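Local atomic coordinates of imidazolonepropionase (Unidentified, PDB entry 2Q09), a protein that catalyses the hydrolytic opening of the imidazolone ring of 4-imidazolone-5-propanoate to give N-formimidoyl-L-glutamate, the third step of histidine degradation. Residues T289-L294 and G321-I325. Residues are numbered along the deposited sequence.
Sequences TAFYFL and GTAPI. With DI6 (3-[(4S)-2,5-dioxoimidazolidin-4-yl]propanoic acid), chain C.
How a short helix can back a ligand-binding loop without a single direct hydrogen bond is well illustrated by 289-294 and 321-325. The first lies on a helix already under way at Thr289, with Phe293 N bonded to Thr289 O (2.9 Å); 321-325 is irregular, and the backbones are in register at Ala290 and Ala323, whose CA atoms, 4.9 Å apart, are the nearest pair. Both being alanines, CB to CB 4.4 Å, little bulk lies between the backbones. The carbonyl of Thr322 projects into the hollow between Ala290 and Phe293, its O lying 3.4 Å from Ala290 CA in a nearly straight CA-H...O contact and 3.2 Å from Phe293 CB. Phe293, chi1 t, folds over the loop: Pro324 CD sits 3.9 Å from its ring centroid, a CH-pi contact, while Gly321 O meets the ring edge. Farther along the loop, Thr289 CG2 fits between Ala323 CB (3.7 Å) and Ile325 CD1 (3.5 Å), and Tyr292 CE2 flanks the same CD1 at 4.0 Å. Leu294 CD2 covers Thr322 CG2 (3.8 Å). Helix 328-339 packs against Thr289 and Tyr292. With chi1 p, Thr322 donates from OG1 to DI6 O2 (2.8 Å), and Asn319 OD1 accepts from Thr322 N. At Gly321 a CB would collide with the inhibitor's carboxylate. Apolar packing and one buried carbonyl thus join the helix to the loop following strand 312-314, a wall of the inhibitor pocket beside the iron site in this amidohydrolase-family TIM barrel.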
loop_
_atom_site.group_PDB
_atom_site.type_symbol
_atom_site.label_atom_id
_atom_site.label_comp_id
_atom_site.label_asym_id
_atom_site.label_seq_id
_atom_site.Cartn_x
_atom_site.Cartn_y
_atom_site.Cartn_z
ATOM N N THR A 289 5.262 10.656 2.443
ATOM C CA THR A 289 4.505 11.323 3.498
ATOM C C THR A 289 5.156 11.195 4.872
ATOM O O THR A 289 5.163 12.152 5.649
ATOM C CB THR A 289 3.060 10.796 3.555
ATOM O OG1 THR A 289 2.442 11.002 2.278
ATOM C CG2 THR A 289 2.259 11.545 4.609
ATOM N N ALA A 290 5.707 10.020 5.167
ATOM C CA ALA A 290 6.378 9.800 6.445
ATOM C C ALA A 290 7.665 10.632 6.465
ATOM O O ALA A 290 8.081 11.147 7.508
ATOM C CB ALA A 290 6.709 8.309 6.626
ATOM N N PHE A 291 8.295 10.743 5.304
ATOM C CA PHE A 291 9.528 11.509 5.155
ATOM C C PHE A 291 9.213 12.980 5.473
ATOM O O PHE A 291 9.968 13.666 6.181
ATOM C CB PHE A 291 10.025 11.374 3.717
ATOM C CG PHE A 291 11.241 12.198 3.409
ATOM C CD1 PHE A 291 12.512 11.724 3.713
ATOM C CD2 PHE A 291 11.113 13.455 2.833
ATOM C CE1 PHE A 291 13.639 12.490 3.454
ATOM C CE2 PHE A 291 12.242 14.238 2.563
ATOM C CZ PHE A 291 13.507 13.751 2.878
ATOM N N TYR A 292 8.101 13.458 4.924
ATOM C CA TYR A 292 7.635 14.829 5.140
ATOM C C TYR A 292 7.332 15.119 6.621
ATOM O O TYR A 292 7.900 16.029 7.238
ATOM C CB TYR A 292 6.360 15.073 4.314
ATOM C CG TYR A 292 5.410 16.090 4.908
ATOM C CD1 TYR A 292 5.637 17.464 4.763
ATOM C CD2 TYR A 292 4.298 15.677 5.645
ATOM C CE1 TYR A 292 4.774 18.405 5.342
ATOM C CE2 TYR A 292 3.434 16.603 6.234
ATOM C CZ TYR A 292 3.674 17.958 6.081
ATOM O OH TYR A 292 2.829 18.867 6.675
ATOM N N PHE A 293 6.418 14.328 7.176
ATOM C CA PHE A 293 5.973 14.513 8.549
ATOM C C PHE A 293 7.064 14.372 9.601
ATOM O O PHE A 293 7.070 15.107 10.601
ATOM C CB PHE A 293 4.823 13.552 8.854
ATOM C CG PHE A 293 3.958 13.997 9.993
ATOM C CD1 PHE A 293 3.271 15.213 9.931
ATOM C CD2 PHE A 293 3.825 13.206 11.130
ATOM C CE1 PHE A 293 2.478 15.638 10.992
ATOM C CE2 PHE A 293 3.036 13.620 12.195
ATOM C CZ PHE A 293 2.355 14.840 12.123
ATOM N N LEU A 294 7.990 13.442 9.378
ATOM C CA LEU A 294 9.087 13.234 10.323
ATOM C C LEU A 294 10.174 14.295 10.130
ATOM O O LEU A 294 11.140 14.350 10.893
ATOM C CB LEU A 294 9.685 11.835 10.145
ATOM C CG LEU A 294 8.870 10.685 10.746
ATOM C CD1 LEU A 294 9.444 9.343 10.289
ATOM C CD2 LEU A 294 8.903 10.782 12.265
ATOM N N GLY A 321 1.056 7.628 13.692
ATOM C CA GLY A 321 2.286 8.179 14.223
ATOM C C GLY A 321 3.169 9.040 13.329
ATOM O O GLY A 321 3.596 10.119 13.744
ATOM N N THR A 322 3.439 8.580 12.108
ATOM C CA THR A 322 4.331 9.301 11.202
ATOM C C THR A 322 3.749 9.754 9.865
ATOM O O THR A 322 4.433 10.428 9.101
ATOM C CB THR A 322 5.561 8.448 10.886
ATOM O OG1 THR A 322 5.135 7.277 10.183
ATOM C CG2 THR A 322 6.270 8.016 12.173
ATOM N N ALA A 323 2.513 9.376 9.570
ATOM C CA ALA A 323 1.899 9.788 8.313
ATOM C C ALA A 323 0.380 9.803 8.440
ATOM O O ALA A 323 -0.302 8.977 7.848
ATOM C CB ALA A 323 2.328 8.850 7.184
ATOM N N PRO A 324 -0.160 10.756 9.215
ATOM C CA PRO A 324 -1.602 10.904 9.447
ATOM C C PRO A 324 -2.336 11.566 8.301
ATOM O O PRO A 324 -3.213 12.385 8.534
ATOM C CB PRO A 324 -1.655 11.744 10.725
ATOM C CG PRO A 324 -0.470 12.652 10.542
ATOM C CD PRO A 324 0.601 11.699 10.057
ATOM N N ILE A 325 -1.978 11.205 7.072
ATOM C CA ILE A 325 -2.599 11.800 5.900
ATOM C C ILE A 325 -3.265 10.743 5.035
ATOM O O ILE A 325 -2.605 9.939 4.382
ATOM C CB ILE A 325 -1.548 12.588 5.092
ATOM C CG1 ILE A 325 -0.890 13.626 6.013
ATOM C CG2 ILE A 325 -2.200 13.279 3.906
ATOM C CD1 ILE A 325 0.296 14.345 5.413
HETATM N N1 DI6 C . 7.850 3.267 10.627
HETATM C C2 DI6 C . 6.990 4.308 10.657
HETATM O O2 DI6 C . 7.200 5.445 10.275
HETATM C C3 DI6 C . 5.677 3.755 11.264
HETATM N N4 DI6 C . 6.027 2.341 11.527
HETATM C C5 DI6 C . 7.298 2.151 11.123
HETATM O O5 DI6 C . 7.880 1.077 11.192
HETATM C C6 DI6 C . 5.305 4.507 12.533
HETATM C C7 DI6 C . 4.011 3.993 13.170
HETATM C C8 DI6 C . 3.585 4.723 14.452
HETATM O O9 DI6 C . 2.408 4.573 14.833
HETATM O O10 DI6 C . 4.403 5.443 15.081
HETATM O O HOH W 1 -0.245 10.800 2.066
#